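PDB 5C82: nourseothricin acetyltransferase from Streptomyces noursei, which probably acetylates the antibiotic nourseothricin and so confers resistance to it. Local coordinates for residues 25-30 with 113-118; 33-38 with 48-53; 165-170 with 181-186. The protein carries 1 engineered substitution. All blocks are in the same frame, centred on the assembly; numbering follows the deposited sequence. Where two conformers were deposited one is given.

Contact 1 of 3, residues 25-30 with 113-118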
loop_
_atom_site.group_PDB
_atom_site.type_symbol
_atom_site.label_atom_id
_atom_site.label_comp_id
_atom_site.label_asym_id
_atom_site.label_seq_id
_atom_site.Cartn_x
_atom_site.Cartn_y
_atom_site.Cartn_z
ATOM N N ALA A 25 -22.116 -10.377 9.461
ATOM C CA ALA A 25 -23.468 -9.829 9.313
ATOM C C ALA A 25 -23.587 -8.328 9.482
ATOM O O ALA A 25 -24.582 -7.757 9.025
ATOM C CB ALA A 25 -24.415 -10.511 10.288
ATOM N N LEU A 26 -22.644 -7.694 10.207
ATOM C CA LEU A 26 -22.707 -6.260 10.467
ATOM C C LEU A 26 -22.708 -5.486 9.151
ATOM O O LEU A 26 -21.927 -5.769 8.239
ATOM C CB LEU A 26 -21.587 -5.799 11.419
ATOM C CG LEU A 26 -21.619 -4.329 11.891
ATOM C CD1 LEU A 26 -21.195 -4.218 13.344
ATOM C CD2 LEU A 26 -20.733 -3.461 11.016
ATOM N N ASP A 27 -23.617 -4.528 9.075
ATOM C CA ASP A 27 -23.861 -3.687 7.920
ATOM C C ASP A 27 -22.849 -2.537 7.789
ATOM O O ASP A 27 -23.025 -1.482 8.394
ATOM C CB ASP A 27 -25.308 -3.156 7.992
ATOM C CG ASP A 27 -25.796 -2.422 6.758
ATOM O OD1 ASP A 27 -25.256 -2.685 5.659
ATOM O OD2 ASP A 27 -26.771 -1.653 6.877
ATOM N N GLY A 28 -21.850 -2.730 6.940
ATOM C CA GLY A 28 -20.848 -1.710 6.658
ATOM C C GLY A 28 -21.222 -0.773 5.521
ATOM O O GLY A 28 -20.376 -0.012 5.039
ATOM N N SER A 29 -22.493 -0.811 5.077
ATOM C CA SER A 29 -22.932 0.023 3.962
ATOM C C SER A 29 -23.160 1.437 4.423
ATOM O O SER A 29 -23.312 1.672 5.618
ATOM C CB SER A 29 -24.194 -0.548 3.310
ATOM O OG SER A 29 -25.282 -0.439 4.210
ATOM N N PHE A 30 -23.153 2.384 3.479
ATOM C CA PHE A 30 -23.367 3.812 3.763
ATOM C C PHE A 30 -23.923 4.515 2.523
ATOM O O PHE A 30 -23.711 4.061 1.397
ATOM C CB PHE A 30 -22.041 4.488 4.201
ATOM C CG PHE A 30 -20.949 4.477 3.155
ATOM C CD1 PHE A 30 -20.016 3.446 3.112
ATOM C CD2 PHE A 30 -20.815 5.531 2.253
ATOM C CE1 PHE A 30 -18.996 3.445 2.156
ATOM C CE2 PHE A 30 -19.774 5.540 1.314
ATOM C CZ PHE A 30 -18.904 4.476 1.248
ATOM N N VAL A 113 -18.954 0.222 11.881
ATOM C CA VAL A 113 -19.937 0.529 12.902
ATOM C C VAL A 113 -21.329 0.334 12.263
ATOM O O VAL A 113 -21.526 0.762 11.127
ATOM C CB VAL A 113 -19.708 1.957 13.496
ATOM C CG1 VAL A 113 -20.789 2.353 14.516
ATOM C CG2 VAL A 113 -18.330 2.069 14.132
ATOM N N ALA A 114 -22.269 -0.355 12.969
ATOM C CA ALA A 114 -23.647 -0.592 12.492
ATOM C C ALA A 114 -24.307 0.772 12.288
ATOM O O ALA A 114 -24.067 1.658 13.102
ATOM C CB ALA A 114 -24.429 -1.440 13.481
ATOM N N PRO A 115 -25.027 0.987 11.156
ATOM C CA PRO A 115 -25.546 2.336 10.824
ATOM C C PRO A 115 -26.289 3.087 11.913
ATOM O O PRO A 115 -26.121 4.301 11.986
ATOM C CB PRO A 115 -26.451 2.103 9.602
ATOM C CG PRO A 115 -26.534 0.624 9.426
ATOM C CD PRO A 115 -25.335 0.027 10.077
ATOM N N GLU A 116 -27.056 2.376 12.766
ATOM C CA GLU A 116 -27.825 2.936 13.892
ATOM C C GLU A 116 -26.894 3.455 15.005
ATOM O O GLU A 116 -27.284 4.327 15.789
ATOM C CB GLU A 116 -28.759 1.869 14.509
ATOM C CG GLU A 116 -29.286 0.793 13.567
ATOM C CD GLU A 116 -28.401 -0.431 13.410
ATOM O OE1 GLU A 116 -28.196 -1.154 14.411
ATOM O OE2 GLU A 116 -27.941 -0.684 12.274
ATOM N N HIS A 117 -25.684 2.867 15.102
ATOM C CA HIS A 117 -24.686 3.197 16.121
ATOM C C HIS A 117 -23.713 4.256 15.651
ATOM O O HIS A 117 -22.870 4.711 16.431
ATOM C CB HIS A 117 -23.974 1.919 16.589
ATOM C CG HIS A 117 -24.922 0.933 17.195
ATOM N ND1 HIS A 117 -25.444 1.119 18.469
ATOM C CD2 HIS A 117 -25.450 -0.194 16.668
ATOM C CE1 HIS A 117 -26.249 0.093 18.681
ATOM N NE2 HIS A 117 -26.285 -0.725 17.625
ATOM N N ARG A 118 -23.838 4.675 14.377
ATOM C CA ARG A 118 -22.967 5.710 13.825
ATOM C C ARG A 118 -23.233 7.080 14.471
ATOM O O ARG A 118 -24.387 7.468 14.668
ATOM C CB ARG A 118 -23.029 5.735 12.295
ATOM C CG ARG A 118 -22.228 4.584 11.709
ATOM C CD ARG A 118 -22.313 4.501 10.210
ATOM N NE ARG A 118 -22.258 3.103 9.804
ATOM C CZ ARG A 118 -22.480 2.653 8.576
ATOM N NH1 ARG A 118 -22.746 3.500 7.587
ATOM N NH2 ARG A 118 -22.436 1.352 8.326
#
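Arg118 carries its CG beside the backbone N (chi1 -76°), and chi3 (-147°) bends the chain at NE; the guanidinium faces the backbone of Ser29. There it grips one carbonyl oxygen end-on: Ser29 O, close to the guanidinium plane, accepts from Arg118 NH1 at 2.7 Å and Arg118 NH2 at 2.9 Å. The side of the same group holds its own loop. Arg118 NE bonds Val113 O at 2.8 Å, and NH2 bonds that oxygen too. Pro115 CA sits over one guanidinium face, 3.5 Å above the plane and offset toward the rim. The loop 113-118 leads from strand 105-113 to helix 122-137. In GNAT enzymes this turn carries the Arg/Gln-x-x-Gly-x-Gly/Ala motif, and by sequence Arg118 is its first residue. Mainly backbone amides of the motif probably meet the acetyl-CoA pyrophosphate; here the Arg118 guanidinium bonds backbone oxygens and ties the turn to residues 25-30. Asp27 crosses Pro115 at about a right angle, with OD2 3.4 Å from Pro115 CG. The other oxygen, Asp27 OD1, takes Ser29 OG at 2.7 Å from above the carboxylate plane. Leu26 lays CD2 4.0 Å from Ala114 N, and its side chain also touches Leu91 and Phe94.

Contact 2 of 3, residues 33-38 with 48-53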
loop_
_atom_site.group_PDB
_atom_site.type_symbol
_atom_site.label_atom_id
_atom_site.label_comp_id
_atom_site.label_asym_id
_atom_site.label_seq_id
_atom_site.Cartn_x
_atom_site.Cartn_y
_atom_site.Cartn_z
ATOM N N ASP A 33 -23.839 12.038 0.154
ATOM C CA ASP A 33 -24.231 13.128 -0.752
ATOM C C ASP A 33 -22.990 13.725 -1.434
ATOM O O ASP A 33 -23.130 14.581 -2.309
ATOM C CB ASP A 33 -24.974 14.235 0.038
ATOM C CG ASP A 33 -26.251 13.803 0.735
ATOM O OD1 ASP A 33 -27.163 13.292 0.046
ATOM O OD2 ASP A 33 -26.361 14.021 1.959
ATOM N N THR A 34 -21.775 13.300 -1.015
ATOM C CA THR A 34 -20.494 13.812 -1.559
ATOM C C THR A 34 -19.483 12.676 -1.688
ATOM O O THR A 34 -19.674 11.633 -1.075
ATOM C CB THR A 34 -19.866 14.951 -0.697
ATOM O OG1 THR A 34 -19.421 14.421 0.538
ATOM C CG2 THR A 34 -20.795 16.125 -0.434
ATOM N N VAL A 35 -18.416 12.882 -2.491
ATOM C CA VAL A 35 -17.302 11.944 -2.692
ATOM C C VAL A 35 -16.053 12.791 -2.865
ATOM O O VAL A 35 -16.153 13.972 -3.207
ATOM C CB VAL A 35 -17.457 10.923 -3.891
ATOM C CG1 VAL A 35 -18.677 10.007 -3.727
ATOM C CG2 VAL A 35 -17.465 11.627 -5.260
ATOM N N PHE A 36 -14.883 12.207 -2.629
ATOM C CA PHE A 36 -13.634 12.916 -2.885
ATOM C C PHE A 36 -13.189 12.421 -4.241
ATOM O O PHE A 36 -12.971 11.213 -4.424
ATOM C CB PHE A 36 -12.585 12.678 -1.797
ATOM C CG PHE A 36 -12.815 13.502 -0.543
ATOM C CD1 PHE A 36 -13.697 13.069 0.444
ATOM C CD2 PHE A 36 -12.114 14.694 -0.332
ATOM C CE1 PHE A 36 -13.891 13.819 1.611
ATOM C CE2 PHE A 36 -12.302 15.440 0.835
ATOM C CZ PHE A 36 -13.181 14.992 1.809
ATOM N N ARG A 37 -13.236 13.330 -5.224
ATOM C CA ARG A 37 -12.832 13.061 -6.598
ATOM C C ARG A 37 -11.327 13.169 -6.612
ATOM O O ARG A 37 -10.760 14.137 -6.080
ATOM C CB ARG A 37 -13.454 14.089 -7.577
ATOM C CG ARG A 37 -13.119 13.812 -9.054
ATOM C CD ARG A 37 -13.829 14.779 -9.976
ATOM N NE ARG A 37 -15.258 14.472 -10.087
ATOM C CZ ARG A 37 -16.180 15.322 -10.532
ATOM N NH1 ARG A 37 -15.837 16.552 -10.902
ATOM N NH2 ARG A 37 -17.453 14.956 -10.592
ATOM N N VAL A 38 -10.688 12.138 -7.171
ATOM C CA VAL A 38 -9.241 12.040 -7.278
ATOM C C VAL A 38 -8.857 12.370 -8.727
ATOM O O VAL A 38 -9.371 11.754 -9.661
ATOM C CB VAL A 38 -8.706 10.649 -6.817
ATOM C CG1 VAL A 38 -7.213 10.530 -7.062
ATOM C CG2 VAL A 38 -9.035 10.380 -5.350
ATOM N N ARG A 48 -10.661 16.476 -4.314
ATOM C CA ARG A 48 -11.650 17.522 -4.136
ATOM C C ARG A 48 -12.956 16.868 -3.798
ATOM O O ARG A 48 -13.403 15.997 -4.538
ATOM C CB ARG A 48 -11.786 18.359 -5.419
ATOM C CG ARG A 48 -12.625 19.632 -5.254
ATOM C CD ARG A 48 -12.541 20.558 -6.468
ATOM N NE ARG A 48 -12.922 19.892 -7.717
ATOM C CZ ARG A 48 -14.066 20.093 -8.367
ATOM N NH1 ARG A 48 -14.961 20.960 -7.904
ATOM N NH2 ARG A 48 -14.322 19.434 -9.491
ATOM N N GLU A 49 -13.573 17.286 -2.694
ATOM C CA GLU A 49 -14.896 16.814 -2.290
ATOM C C GLU A 49 -15.945 17.458 -3.210
ATOM O O GLU A 49 -15.990 18.677 -3.351
ATOM C CB GLU A 49 -15.180 17.150 -0.833
ATOM C CG GLU A 49 -16.357 16.348 -0.293
ATOM C CD GLU A 49 -16.623 16.546 1.181
ATOM O OE1 GLU A 49 -15.896 17.342 1.815
ATOM O OE2 GLU A 49 -17.535 15.876 1.716
ATOM N N VAL A 50 -16.709 16.613 -3.903
ATOM C CA VAL A 50 -17.721 17.015 -4.861
ATOM C C VAL A 50 -19.098 16.461 -4.491
ATOM O O VAL A 50 -19.186 15.314 -4.033
ATOM C CB VAL A 50 -17.338 16.643 -6.328
ATOM C CG1 VAL A 50 -16.206 17.531 -6.873
ATOM C CG2 VAL A 50 -16.996 15.162 -6.474
ATOM N N PRO A 51 -20.194 17.229 -4.714
ATOM C CA PRO A 51 -21.529 16.658 -4.461
ATOM C C PRO A 51 -21.864 15.566 -5.481
ATOM O O PRO A 51 -21.352 15.595 -6.600
ATOM C CB PRO A 51 -22.473 17.860 -4.613
ATOM C CG PRO A 51 -21.745 18.816 -5.512
ATOM C CD PRO A 51 -20.276 18.605 -5.265
ATOM N N VAL A 52 -22.688 14.582 -5.084
ATOM C CA VAL A 52 -23.160 13.521 -5.973
ATOM C C VAL A 52 -24.676 13.469 -5.889
ATOM O O VAL A 52 -25.224 13.453 -4.784
ATOM C CB VAL A 52 -22.514 12.108 -5.783
ATOM C CG1 VAL A 52 -21.091 12.061 -6.326
ATOM C CG2 VAL A 52 -22.571 11.627 -4.332
ATOM N N ASP A 53 -25.355 13.477 -7.044
ATOM C CA ASP A 53 -26.811 13.358 -7.077
ATOM C C ASP A 53 -27.281 12.384 -8.183
ATOM O O ASP A 53 -26.910 12.562 -9.342
ATOM C CB ASP A 53 -27.532 14.700 -7.137
ATOM C CG ASP A 53 -29.017 14.524 -6.894
ATOM O OD1 ASP A 53 -29.412 14.360 -5.717
ATOM O OD2 ASP A 53 -29.766 14.420 -7.882
#
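This is an antiparallel beta ladder between the two arms of the hairpin formed by strands 34-40 and 44-58. It belongs to the small three-stranded sheet, apart from the main GNAT sheet, with strand 44-58 in the middle. Val35 and Val50 form a hydrogen-bonded pair, with Val50 N 2.8 Å from Val35 O. Arg37 and Arg48 form the next such pair. Between these two pairs sits the non-hydrogen-bonded pair Phe36 and Glu49. At the corner, Val52 N adds a bond to Asp33 O. The Phe36 and Glu49 side chains share a face that packs on helix 151-158. Glu49 CB lies over the ring of Phe36, 3.9 Å from its centroid, in a CH-pi contact. The Glu49 chain is extended beyond CG, and its carboxylate stacks on the ring with the planes 19° apart. With OG1 between the backbone N and the carbonyl carbon (chi1 69°), Thr34 donates from OG1 to the anti lone pair of Glu49 OE2 at 2.7 Å. The other face carries Val35, Val50 and the two arginines. Val35 CG2 meets Val50 CG2 at 3.8 Å. Val50 CG2 lies over the Arg37 guanidinium, offset toward the rim, and Val50 CG1 lies over the centre of the Arg48 guanidinium. The arginines run side by side, planes 71° apart, with Arg37 NH1 only 3.5 Å from Arg48 NH2. Such close like charges probably repel. The Glu49 carboxylate is held at both oxygens, since OE1 binds His155 NE2, which should fix its rotation.

Contact 3 of 3, residues 165-170 with 181-186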
loop_
_atom_site.group_PDB
_atom_site.type_symbol
_atom_site.label_atom_id
_atom_site.label_comp_id
_atom_site.label_asym_id
_atom_site.label_seq_id
_atom_site.Cartn_x
_atom_site.Cartn_y
_atom_site.Cartn_z
ATOM N N CYS A 165 -2.003 10.575 3.878
ATOM C CA CYS A 165 -0.569 10.300 3.788
ATOM C C CYS A 165 -0.201 9.659 2.447
ATOM O O CYS A 165 0.958 9.394 2.177
ATOM C CB CYS A 165 -0.092 9.462 4.969
ATOM S SG CYS A 165 -0.646 7.748 4.933
ATOM N N GLY A 166 -1.202 9.404 1.629
ATOM C CA GLY A 166 -0.999 8.807 0.326
ATOM C C GLY A 166 -2.293 8.289 -0.254
ATOM O O GLY A 166 -3.383 8.589 0.258
ATOM N N LEU A 167 -2.159 7.509 -1.341
ATOM C CA LEU A 167 -3.272 6.919 -2.073
ATOM C C LEU A 167 -2.771 5.863 -3.049
ATOM O O LEU A 167 -1.579 5.832 -3.349
ATOM C CB LEU A 167 -4.098 8.007 -2.829
ATOM C CG LEU A 167 -3.509 8.650 -4.112
ATOM C CD1 LEU A 167 -4.587 9.309 -4.928
ATOM C CD2 LEU A 167 -2.553 9.750 -3.788
ATOM N N ASP A 168 -3.679 5.019 -3.550
ATOM C CA ASP A 168 -3.400 4.051 -4.621
ATOM C C ASP A 168 -4.623 4.012 -5.533
ATOM O O ASP A 168 -5.635 3.391 -5.195
ATOM C CB ASP A 168 -3.009 2.646 -4.109
ATOM C CG ASP A 168 -2.522 1.686 -5.218
ATOM O OD1 ASP A 168 -2.688 2.012 -6.426
ATOM O OD2 ASP A 168 -1.995 0.627 -4.886
ATOM N N THR A 169 -4.501 4.634 -6.712
ATOM C CA THR A 169 -5.585 4.722 -7.695
ATOM C C THR A 169 -5.863 3.412 -8.407
ATOM O O THR A 169 -6.865 3.286 -9.118
ATOM C CB THR A 169 -5.282 5.846 -8.735
ATOM O OG1 THR A 169 -4.096 5.504 -9.448
ATOM C CG2 THR A 169 -5.152 7.229 -8.104
ATOM N N ALA A 170 -4.953 2.450 -8.263
ATOM C CA ALA A 170 -5.026 1.171 -8.958
ATOM C C ALA A 170 -5.480 0.013 -8.069
ATOM O O ALA A 170 -5.749 -1.062 -8.599
ATOM C CB ALA A 170 -3.664 0.871 -9.581
ATOM N N GLN A 181 -10.779 4.927 -5.695
ATOM C CA GLN A 181 -9.328 4.940 -5.441
ATOM C C GLN A 181 -9.130 4.686 -3.959
ATOM O O GLN A 181 -9.983 5.081 -3.138
ATOM C CB GLN A 181 -8.683 6.285 -5.849
ATOM C CG GLN A 181 -8.818 6.646 -7.369
ATOM C CD GLN A 181 -10.220 7.045 -7.765
ATOM O OE1 GLN A 181 -10.877 7.871 -7.097
ATOM N NE2 GLN A 181 -10.756 6.387 -8.788
ATOM N N ALA A 182 -8.033 4.015 -3.606
ATOM C CA ALA A 182 -7.767 3.795 -2.182
ATOM C C ALA A 182 -7.081 5.049 -1.610
ATOM O O ALA A 182 -6.152 5.553 -2.207
ATOM C CB ALA A 182 -6.890 2.565 -1.997
ATOM N N LEU A 183 -7.581 5.595 -0.520
ATOM C CA LEU A 183 -6.944 6.751 0.104
ATOM C C LEU A 183 -6.285 6.277 1.382
ATOM O O LEU A 183 -6.870 5.473 2.136
ATOM C CB LEU A 183 -7.919 7.907 0.388
ATOM C CG LEU A 183 -8.751 8.473 -0.777
ATOM C CD1 LEU A 183 -9.616 9.616 -0.281
ATOM C CD2 LEU A 183 -7.872 8.908 -2.010
ATOM N N TYR A 184 -5.060 6.758 1.612
ATOM C CA TYR A 184 -4.267 6.374 2.770
ATOM C C TYR A 184 -4.176 7.491 3.791
ATOM O O TYR A 184 -3.967 8.643 3.421
ATOM C CB TYR A 184 -2.886 5.864 2.327
ATOM C CG TYR A 184 -2.946 4.660 1.397
ATOM C CD1 TYR A 184 -3.937 3.694 1.538
ATOM C CD2 TYR A 184 -1.941 4.426 0.459
ATOM C CE1 TYR A 184 -3.962 2.563 0.731
ATOM C CE2 TYR A 184 -1.967 3.300 -0.364
ATOM C CZ TYR A 184 -2.989 2.379 -0.231
ATOM O OH TYR A 184 -3.025 1.244 -1.002
HETATM N N MSE A 185 -4.447 7.166 5.076
HETATM C CA MSE A 185 -4.394 8.166 6.148
HETATM C C MSE A 185 -3.593 7.645 7.316
HETATM O O MSE A 185 -3.634 6.452 7.629
HETATM C CB MSE A 185 -5.804 8.622 6.592
HETATM C CG MSE A 185 -6.697 9.116 5.431
HETATM SE SE MSE A 185 -8.424 9.719 6.028
HETATM C CE MSE A 185 -7.877 11.507 6.845
ATOM N N SER A 186 -2.836 8.526 7.946
ATOM C CA SER A 186 -2.023 8.111 9.067
ATOM C C SER A 186 -2.113 9.084 10.223
ATOM O O SER A 186 -2.486 10.246 10.050
ATOM C CB SER A 186 -0.569 7.904 8.656
ATOM O OG SER A 186 0.016 9.135 8.264
HETATM O O HOH W 1 -9.661 4.448 -10.493
#
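A classic beta bulge opens the ladder between strands 163-168 and 182-188 of the main sheet: Cys165 and Gly166 both face Tyr184. Cys165 N bonds Tyr184 O at 2.8 Å in a nearly straight line (172°), while the bond from Gly166 N to the same oxygen is weak at 3.4 Å. Tyr184 N bonds Gly166 O in return; further on, Asp168 and Ala182 exchange two backbone bonds. Tyr184 takes its CG beside the backbone N (chi1 -59°). Its ring runs alongside the other strand: Tyr184 CD2 lies 3.6 Å from Leu167 N, and Tyr184 OH is 3.4 Å from Asp168 CB. Asp168 points the same way, its carboxylate 74° to the ring. Asp168 OD1 takes Ala170 N at 2.9 Å in an Asx turn that ends the strand, and OD2 makes a salt bridge to Arg105 of the second subunit. On the other face, Leu167 CB meets Leu183 CD2 at 4.0 Å. Residues 166-168 also pair with a strand of the second subunit, which continues the sheet across the dimer. Within the chain, strand 182-188 lies between 141-147 and 163-168, the 5-7-6 order of the GNAT fold.

From the N terminus, the chain leaves helix 20-25 through residues 25-30, one half of contact 1. It passes through the short strand 30-32 and turns at 33 into the hairpin of contact 2, whose turn lies at 41-43. Contact 2 is thus nested inside the long loop that contact 1 closes at 113-118. Contact 3 follows in series, closing the last two strands, and lies across the chain's centre from contact 1. Contacts 1 and 3 do not touch. Contacts 2 and 3 do, through Val38, which packs on Leu167, Thr169, Gln181 and Leu183. The small sheet is thereby tied to the C-terminal strands, and contact 1 ties its approach to the turn after strand 105-113.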